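Hydrogenase expression/formation protein (HypB) (Archaeoglobus fulgidus, PDB 2WSM) is a G3E-family GTPase that binds nickel and zinc and, as a hydrogenase maturation factor, probably serves the assembly of nickel-containing hydrogenase. Local coordinates at residues A[32-37]-A[114-119]; A[132-137]-A[156-161]; A[16-21]-A[94-99]. One frame throughout, in Å; residues are numbered along the deposited sequence.

Interaction 1: A[32-37]-A[114-119]; sequences AVNIMG and IENVGN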
loop_
_atom_site.group_PDB
_atom_site.type_symbol
_atom_site.label_atom_id
_atom_site.label_comp_id
_atom_site.label_asym_id
_atom_site.label_seq_id
_atom_site.Cartn_x
_atom_site.Cartn_y
_atom_site.Cartn_z
ATOM N N ALA A 32 21.829 3.709 0.654
ATOM C CA ALA A 32 20.656 3.656 -0.215
ATOM C C ALA A 32 19.431 4.318 0.411
ATOM O O ALA A 32 19.107 4.097 1.586
ATOM C CB ALA A 32 20.334 2.216 -0.606
ATOM N N VAL A 33 18.751 5.121 -0.398
ATOM C CA VAL A 33 17.560 5.845 0.031
ATOM C C VAL A 33 16.354 5.401 -0.787
ATOM O O VAL A 33 16.344 5.514 -2.018
ATOM C CB VAL A 33 17.742 7.359 -0.149
ATOM C CG1 VAL A 33 16.519 8.126 0.386
ATOM C CG2 VAL A 33 19.021 7.809 0.533
ATOM N N ASN A 34 15.349 4.889 -0.088
ATOM C CA ASN A 34 14.090 4.499 -0.685
ATOM C C ASN A 34 13.187 5.730 -0.727
ATOM O O ASN A 34 12.708 6.189 0.308
ATOM C CB ASN A 34 13.465 3.383 0.169
ATOM C CG ASN A 34 12.088 2.968 -0.301
ATOM O OD1 ASN A 34 11.621 3.389 -1.354
ATOM N ND2 ASN A 34 11.430 2.119 0.485
ATOM N N ILE A 35 12.971 6.284 -1.915
ATOM C CA ILE A 35 12.200 7.521 -2.027
ATOM C C ILE A 35 10.790 7.258 -2.498
ATOM O O ILE A 35 10.557 6.925 -3.659
ATOM C CB ILE A 35 12.865 8.562 -2.946
ATOM C CG1 ILE A 35 14.251 8.918 -2.410
ATOM C CG2 ILE A 35 11.974 9.816 -3.075
ATOM C CD1 ILE A 35 15.129 9.624 -3.402
ATOM N N MET A 36 9.852 7.433 -1.583
ATOM C CA MET A 36 8.463 7.085 -1.834
ATOM C C MET A 36 7.612 8.330 -2.047
ATOM O O MET A 36 7.989 9.432 -1.652
ATOM C CB MET A 36 7.918 6.251 -0.670
ATOM C CG MET A 36 8.411 4.810 -0.658
ATOM S SD MET A 36 8.159 3.980 0.929
ATOM C CE MET A 36 9.501 4.695 1.883
ATOM N N GLY A 37 6.464 8.148 -2.685
ATOM C CA GLY A 37 5.552 9.249 -2.924
ATOM C C GLY A 37 4.714 9.026 -4.165
ATOM O O GLY A 37 5.080 8.260 -5.058
ATOM N N ILE A 114 16.816 5.479 -4.727
ATOM C CA ILE A 114 15.829 4.532 -5.219
ATOM C C ILE A 114 14.424 5.128 -5.230
ATOM O O ILE A 114 13.797 5.336 -4.181
ATOM C CB ILE A 114 15.827 3.235 -4.396
ATOM C CG1 ILE A 114 17.244 2.652 -4.315
ATOM C CG2 ILE A 114 14.859 2.229 -4.997
ATOM C CD1 ILE A 114 17.318 1.297 -3.621
ATOM N N GLU A 115 13.934 5.390 -6.433
ATOM C CA GLU A 115 12.606 5.942 -6.615
ATOM C C GLU A 115 11.543 4.844 -6.667
ATOM O O GLU A 115 11.473 4.053 -7.615
ATOM C CB GLU A 115 12.569 6.789 -7.888
ATOM C CG GLU A 115 11.220 7.410 -8.161
ATOM C CD GLU A 115 11.123 7.960 -9.562
ATOM O OE1 GLU A 115 10.867 7.164 -10.494
ATOM O OE2 GLU A 115 11.308 9.182 -9.732
ATOM N N ASN A 116 10.715 4.792 -5.635
ATOM C CA ASN A 116 9.650 3.807 -5.576
ATOM C C ASN A 116 8.514 4.142 -6.548
ATOM O O ASN A 116 8.469 5.238 -7.116
ATOM C CB ASN A 116 9.117 3.694 -4.143
ATOM C CG ASN A 116 8.765 2.265 -3.763
ATOM O OD1 ASN A 116 8.051 1.572 -4.485
ATOM N ND2 ASN A 116 9.277 1.819 -2.630
ATOM N N VAL A 117 7.606 3.189 -6.724
ATOM C CA VAL A 117 6.393 3.356 -7.529
ATOM C C VAL A 117 5.549 4.533 -7.028
ATOM O O VAL A 117 5.588 4.880 -5.840
ATOM C CB VAL A 117 5.541 2.043 -7.510
ATOM C CG1 VAL A 117 4.337 2.129 -8.456
ATOM C CG2 VAL A 117 6.418 0.846 -7.880
ATOM N N GLY A 118 4.797 5.147 -7.936
ATOM C CA GLY A 118 3.918 6.257 -7.590
ATOM C C GLY A 118 2.682 5.775 -6.841
ATOM O O GLY A 118 1.630 5.560 -7.440
ATOM N N ASN A 119 2.811 5.605 -5.529
ATOM C CA ASN A 119 1.767 4.974 -4.726
ATOM C C ASN A 119 2.017 5.197 -3.234
ATOM O O ASN A 119 3.149 5.091 -2.773
ATOM C CB ASN A 119 1.707 3.476 -5.061
ATOM C CG ASN A 119 0.785 2.703 -4.149
ATOM O OD1 ASN A 119 1.190 2.250 -3.086
ATOM N ND2 ASN A 119 -0.459 2.522 -4.574
HETATM O O HOH W 1 5.732 5.388 -3.114
#
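N34 holds CG anti to its backbone N (chi1 176°), and N116 turns its amide toward N34 with a chi1 of -142°, away from the staggered positions. ND2 of N116 then donates to OD1 of N34 at 3.1 Å. The acceptor lies near the plane of the N116 amide, and the two amide planes are 35° apart. The side chain of M36 runs beside N116, with M36 CG 3.7 Å from N116 ND2.

The remaining ends of both amides are also used. N34 ND2 bonds to E130. N116 OD1 accepts from V117 N at 2.8 Å on an in-plane lone pair, and also from L94 N. Bonds at both ends of each amide therefore fix its rotation.

Strands 31-37 and 111-118 are parallel neighbours at the centre of the sheet. I114 N donates to V33 O at 2.8 Å, and N116 N to I35 O at 2.9 Å. At the strand ends a water takes the N-H of G37, 2.9 Å from its N, and donates to V117 O and N119 O.

G37 opens a sequence that fits a P-loop (Walker A). K43 NZ bonds to both G37 O and N116 O, while the E115 carboxylate bonds to T44 OG1 and to the backbone N of D66. Dense polar bonding at the C-terminal strand ends is consistent with the nucleotide site of a P-loop GTPase.

Interaction 2: A[132-137]-A[156-161]; sequences YRVVMV and ADLIVI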
loop_
_atom_site.group_PDB
_atom_site.type_symbol
_atom_site.label_atom_id
_atom_site.label_comp_id
_atom_site.label_asym_id
_atom_site.label_seq_id
_atom_site.Cartn_x
_atom_site.Cartn_y
_atom_site.Cartn_z
ATOM N N TYR A 132 17.705 4.460 4.481
ATOM C CA TYR A 132 16.741 5.485 4.870
ATOM C C TYR A 132 15.510 5.526 3.975
ATOM O O TYR A 132 15.569 5.207 2.793
ATOM C CB TYR A 132 17.400 6.870 4.894
ATOM C CG TYR A 132 18.570 6.931 5.836
ATOM C CD1 TYR A 132 19.850 6.600 5.402
ATOM C CD2 TYR A 132 18.395 7.292 7.166
ATOM C CE1 TYR A 132 20.925 6.634 6.265
ATOM C CE2 TYR A 132 19.465 7.330 8.042
ATOM C CZ TYR A 132 20.728 6.997 7.583
ATOM O OH TYR A 132 21.801 7.035 8.439
ATOM N N ARG A 133 14.395 5.937 4.558
ATOM C CA ARG A 133 13.147 6.068 3.833
ATOM C C ARG A 133 12.754 7.538 3.766
ATOM O O ARG A 133 12.709 8.232 4.782
ATOM C CB ARG A 133 12.049 5.272 4.536
ATOM C CG ARG A 133 12.077 3.770 4.268
ATOM C CD ARG A 133 12.041 2.959 5.566
ATOM N NE ARG A 133 13.408 2.704 6.025
ATOM C CZ ARG A 133 14.013 1.519 5.974
ATOM N NH1 ARG A 133 13.369 0.452 5.516
ATOM N NH2 ARG A 133 15.261 1.399 6.403
ATOM N N VAL A 134 12.479 8.012 2.562
ATOM C CA VAL A 134 11.940 9.345 2.393
ATOM C C VAL A 134 10.548 9.232 1.778
ATOM O O VAL A 134 10.309 8.416 0.879
ATOM C CB VAL A 134 12.868 10.234 1.534
ATOM C CG1 VAL A 134 12.251 11.611 1.319
ATOM C CG2 VAL A 134 14.231 10.371 2.209
ATOM N N VAL A 135 9.627 10.027 2.292
ATOM C CA VAL A 135 8.286 10.068 1.751
ATOM C C VAL A 135 7.997 11.493 1.321
ATOM O O VAL A 135 8.040 12.410 2.134
ATOM C CB VAL A 135 7.215 9.593 2.763
ATOM C CG1 VAL A 135 5.843 9.597 2.104
ATOM C CG2 VAL A 135 7.539 8.212 3.279
ATOM N N MET A 136 7.727 11.662 0.032
ATOM C CA MET A 136 7.492 12.965 -0.558
ATOM C C MET A 136 6.016 13.165 -0.841
ATOM O O MET A 136 5.356 12.275 -1.370
ATOM C CB MET A 136 8.267 13.090 -1.872
ATOM C CG MET A 136 9.782 13.083 -1.710
ATOM S SD MET A 136 10.647 13.350 -3.275
ATOM C CE MET A 136 10.159 15.027 -3.659
ATOM N N VAL A 137 5.503 14.339 -0.501
ATOM C CA VAL A 137 4.154 14.707 -0.896
ATOM C C VAL A 137 4.114 16.155 -1.390
ATOM O O VAL A 137 4.765 17.042 -0.831
ATOM C CB VAL A 137 3.141 14.492 0.254
ATOM C CG1 VAL A 137 3.360 15.514 1.368
ATOM C CG2 VAL A 137 1.728 14.566 -0.270
ATOM N N ALA A 156 8.699 6.713 7.393
ATOM C CA ALA A 156 9.657 7.696 6.908
ATOM C C ALA A 156 10.686 8.130 7.957
ATOM O O ALA A 156 10.368 8.270 9.135
ATOM C CB ALA A 156 8.926 8.900 6.362
ATOM N N ASP A 157 11.924 8.330 7.509
ATOM C CA ASP A 157 12.954 8.965 8.321
ATOM C C ASP A 157 12.927 10.461 8.041
ATOM O O ASP A 157 13.317 11.275 8.874
ATOM C CB ASP A 157 14.332 8.416 7.962
ATOM C CG ASP A 157 14.473 6.953 8.288
ATOM O OD1 ASP A 157 14.367 6.605 9.480
ATOM O OD2 ASP A 157 14.687 6.148 7.356
ATOM N N LEU A 158 12.477 10.805 6.840
ATOM C CA LEU A 158 12.389 12.187 6.412
ATOM C C LEU A 158 11.148 12.316 5.545
ATOM O O LEU A 158 10.887 11.478 4.685
ATOM C CB LEU A 158 13.648 12.604 5.641
ATOM C CG LEU A 158 13.850 14.102 5.374
ATOM C CD1 LEU A 158 15.317 14.422 5.065
ATOM C CD2 LEU A 158 12.962 14.585 4.249
ATOM N N ILE A 159 10.367 13.351 5.805
ATOM C CA ILE A 159 9.146 13.601 5.061
ATOM C C ILE A 159 9.293 14.932 4.338
ATOM O O ILE A 159 9.630 15.951 4.956
ATOM C CB ILE A 159 7.927 13.652 5.997
ATOM C CG1 ILE A 159 7.706 12.285 6.658
ATOM C CG2 ILE A 159 6.698 14.127 5.239
ATOM C CD1 ILE A 159 6.582 12.247 7.694
ATOM N N VAL A 160 9.069 14.919 3.030
ATOM C CA VAL A 160 9.195 16.134 2.240
ATOM C C VAL A 160 7.830 16.649 1.806
ATOM O O VAL A 160 7.094 15.970 1.083
ATOM C CB VAL A 160 10.065 15.923 0.988
ATOM C CG1 VAL A 160 10.216 17.239 0.211
ATOM C CG2 VAL A 160 11.427 15.363 1.371
ATOM N N ILE A 161 7.492 17.848 2.267
ATOM C CA ILE A 161 6.310 18.539 1.778
ATOM C C ILE A 161 6.757 19.481 0.660
ATOM O O ILE A 161 7.586 20.359 0.869
ATOM C CB ILE A 161 5.585 19.286 2.909
ATOM C CG1 ILE A 161 5.284 18.319 4.059
ATOM C CG2 ILE A 161 4.303 19.904 2.402
ATOM C CD1 ILE A 161 4.865 19.001 5.346
#
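V134 to V137 pair in parallel register with L158 to I161, with the axes of strands 132-137 and 158-161 4.7 Å apart and 17° from parallel. V135 N donates to L158 O, V160 N to V135 O, and V137 N to V160 O at 2.8 Å.

Just before strand 158-162, D157 grips R133 at both backbone groups. Its own N donates to R133 O at 2.8 Å. Its CG stands anti to the carbonyl carbon (chi1 -65°), which brings the carboxylate back to the R133 N-H. OD2 accepts from R133 N at 2.8 Å through its anti lone pair. The same oxygen lies at the edge of the R133 guanidinium, but the ion pair to NE is long. The stronger charged partner of R133 is E130, which meets NH1. An alanine in place of D157 would probably leave the R133 N-H without this acceptor and the guanidinium without the oxygen at its edge.

Y132 crosses the D157 carboxylate at about a right angle. Beyond it the side chains that meet are apolar. On one face V160 sits between two neighbours: its CG2 is 3.8 Å from V134 CG1, and its CB is 3.9 Å from M136 CG. V134 also lies alongside L158. On the face of V135, its CG2 is pressed by A156 CB from the loop before the strand, at 3.4 Å, tighter than usual for two carbons.

Both faces are covered by helices. Helix 201-212 lays W204 on V134 and F207 on L158. On the other face, F153 touches V135, V137 and I159, while M177 of helix 174-184 meets V137 and I161. Strand 31-37 borders strand 132-138 along its other edge, where I35 touches M136.

Interaction 3: A[16-21]-A[94-99]; sequences RLAEKN and LDAHMI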
loop_
_atom_site.group_PDB
_atom_site.type_symbol
_atom_site.label_atom_id
_atom_site.label_comp_id
_atom_site.label_asym_id
_atom_site.label_seq_id
_atom_site.Cartn_x
_atom_site.Cartn_y
_atom_site.Cartn_z
ATOM N N ARG A 16 14.191 -11.984 3.477
ATOM C CA ARG A 16 15.421 -12.708 3.208
ATOM C C ARG A 16 16.302 -11.933 2.224
ATOM O O ARG A 16 17.464 -11.645 2.509
ATOM C CB ARG A 16 15.060 -14.083 2.650
ATOM C CG ARG A 16 16.203 -15.056 2.493
ATOM C CD ARG A 16 15.699 -16.328 1.816
ATOM N NE ARG A 16 16.784 -17.256 1.512
ATOM C CZ ARG A 16 17.578 -17.160 0.450
ATOM N NH1 ARG A 16 17.414 -16.171 -0.419
ATOM N NH2 ARG A 16 18.538 -18.056 0.258
ATOM N N LEU A 17 15.747 -11.588 1.068
ATOM C CA LEU A 17 16.490 -10.808 0.083
ATOM C C LEU A 17 16.823 -9.411 0.612
ATOM O O LEU A 17 17.878 -8.854 0.304
ATOM C CB LEU A 17 15.720 -10.731 -1.238
ATOM C CG LEU A 17 15.464 -12.088 -1.908
ATOM C CD1 LEU A 17 14.665 -11.954 -3.206
ATOM C CD2 LEU A 17 16.781 -12.818 -2.165
ATOM N N ALA A 18 15.933 -8.854 1.425
ATOM C CA ALA A 18 16.168 -7.534 2.012
ATOM C C ALA A 18 17.440 -7.503 2.857
ATOM O O ALA A 18 18.187 -6.522 2.839
ATOM C CB ALA A 18 14.976 -7.094 2.831
ATOM N N GLU A 19 17.675 -8.580 3.600
ATOM C CA GLU A 19 18.865 -8.706 4.430
ATOM C C GLU A 19 20.105 -8.803 3.555
ATOM O O GLU A 19 21.149 -8.232 3.878
ATOM C CB GLU A 19 18.764 -9.944 5.329
ATOM C CG GLU A 19 20.063 -10.293 6.063
ATOM C CD GLU A 19 20.058 -11.706 6.658
ATOM O OE1 GLU A 19 19.177 -12.522 6.293
ATOM O OE2 GLU A 19 20.948 -12.003 7.488
ATOM N N LYS A 20 19.988 -9.523 2.442
ATOM C CA LYS A 20 21.110 -9.658 1.515
ATOM C C LYS A 20 21.448 -8.326 0.846
ATOM O O LYS A 20 22.625 -7.982 0.684
ATOM C CB LYS A 20 20.823 -10.725 0.456
ATOM C CG LYS A 20 20.759 -12.140 1.003
ATOM C CD LYS A 20 19.990 -13.046 0.058
ATOM C CE LYS A 20 20.861 -13.528 -1.091
ATOM N NZ LYS A 20 21.580 -14.789 -0.742
ATOM N N ASN A 21 20.414 -7.580 0.464
ATOM C CA ASN A 21 20.618 -6.271 -0.137
ATOM C C ASN A 21 21.318 -5.349 0.851
ATOM O O ASN A 21 22.230 -4.602 0.484
ATOM C CB ASN A 21 19.297 -5.665 -0.619
ATOM C CG ASN A 21 18.683 -6.443 -1.779
ATOM O OD1 ASN A 21 19.331 -7.307 -2.375
ATOM N ND2 ASN A 21 17.426 -6.146 -2.093
ATOM N N LEU A 94 7.978 -1.473 -5.200
ATOM C CA LEU A 94 9.218 -2.225 -5.356
ATOM C C LEU A 94 9.321 -3.281 -4.250
ATOM O O LEU A 94 8.649 -3.188 -3.220
ATOM C CB LEU A 94 10.443 -1.310 -5.302
ATOM C CG LEU A 94 10.502 -0.054 -6.184
ATOM C CD1 LEU A 94 11.746 0.776 -5.855
ATOM C CD2 LEU A 94 10.458 -0.397 -7.668
ATOM N N ASP A 95 10.152 -4.293 -4.477
ATOM C CA ASP A 95 10.474 -5.261 -3.435
ATOM C C ASP A 95 11.950 -5.598 -3.530
ATOM O O ASP A 95 12.603 -5.243 -4.509
ATOM C CB ASP A 95 9.594 -6.521 -3.512
ATOM C CG ASP A 95 9.670 -7.224 -4.856
ATOM O OD1 ASP A 95 10.700 -7.114 -5.559
ATOM O OD2 ASP A 95 8.681 -7.898 -5.212
ATOM N N ALA A 96 12.472 -6.264 -2.508
ATOM C CA ALA A 96 13.895 -6.571 -2.452
ATOM C C ALA A 96 14.372 -7.350 -3.686
ATOM O O ALA A 96 15.493 -7.160 -4.149
ATOM C CB ALA A 96 14.226 -7.319 -1.167
ATOM N N HIS A 97 13.509 -8.205 -4.223
ATOM C CA HIS A 97 13.858 -8.995 -5.398
ATOM C C HIS A 97 14.129 -8.151 -6.636
ATOM O O HIS A 97 15.004 -8.484 -7.433
ATOM C CB HIS A 97 12.781 -10.036 -5.718
ATOM C CG HIS A 97 13.230 -11.076 -6.697
ATOM N ND1 HIS A 97 13.219 -10.870 -8.060
ATOM C CD2 HIS A 97 13.720 -12.325 -6.509
ATOM C CE1 HIS A 97 13.677 -11.950 -8.671
ATOM N NE2 HIS A 97 13.985 -12.848 -7.751
ATOM N N MET A 98 13.379 -7.067 -6.801
ATOM C CA MET A 98 13.530 -6.210 -7.979
ATOM C C MET A 98 14.906 -5.558 -8.087
ATOM O O MET A 98 15.331 -5.186 -9.178
ATOM C CB MET A 98 12.470 -5.110 -7.994
ATOM C CG MET A 98 11.099 -5.557 -8.421
ATOM S SD MET A 98 9.940 -4.195 -8.236
ATOM C CE MET A 98 8.367 -5.055 -8.333
ATOM N N ILE A 99 15.595 -5.391 -6.965
ATOM C CA ILE A 99 16.893 -4.744 -7.010
ATOM C C ILE A 99 18.024 -5.696 -6.660
ATOM O O ILE A 99 19.196 -5.352 -6.793
ATOM C CB ILE A 99 16.968 -3.521 -6.067
ATOM C CG1 ILE A 99 17.122 -3.975 -4.619
ATOM C CG2 ILE A 99 15.760 -2.598 -6.269
ATOM C CD1 ILE A 99 17.117 -2.822 -3.621
#
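L17, A18 and N21 of helix 12-28 close around A96, at the start of the short, weakly bonded helix 96-100. This is helix-to-helix packing outside the sheet of the P-loop fold, with one hydrogen bond between residues 16-21 and 94-99.

The methyl of A96 is the central apolar group. Its CB lies 3.7 Å from L17 CB and 4.1 Å from A18 CB. The small side chain lets the two backbones come close, with the CA atoms of A18 and A96 5.1 Å apart. L17 and H97 run side by side, pointing the same way. The tip of L17, CD1, meets the edge of the imidazole near its plane, 3.5 Å from H97 CD2.

One turn further along helix 12-28, N21 supplies the polar link. Its CG is anti to the carbonyl carbon (chi1 -67°), and ND2 donates to A96 O at 3.0 Å. The acceptor lies in the plane of the N21 amide. ND2 also bonds to L128 O, so the amide is held by two carbonyls.

The second shell sets the short helix in place. N14, earlier on helix 12-28, accepts the A96 N-H through OD1. D95 is the N-cap, and its OD1 takes the M98 N-H at 3.0 Å. Its other oxygen, OD2, lies close to E91, a closeness of like charges that would probably raise the pKa of one of the two acids. L94, in the loop before the helix, and I99 within it both pack on I114 of strand 111-118. C92, two residues before L94, is disulfide-bonded to C122 in a crystal structure of this protein. I99 has its CG1 between the backbone N and the carbonyl carbon (chi1 76°), and that CG1 lies against the N21 amide, 3.3 Å from ND2.

Interactions 1 and 2 are core contacts in one parallel sheet, and strands 31-37 and 132-138 are neighbours there. Backbone bonds between M36 and both V134 and M136 join them directly. Their chemistry differs: interaction 1 adds buried amides, a water and the probable P-loop, while interaction 2 is mostly aliphatic with a carboxylate at its start. Interaction 3 lies further out, its centre about 17 Å from the chain centre, and joins two helices through aliphatic side chains and one amide-to-carbonyl hydrogen bond. It is mostly buried, with exposed H97 at its edge. It meets interaction 1 through L94. Interactions 2 and 3 do not touch; their nearest atoms are about 8 Å apart.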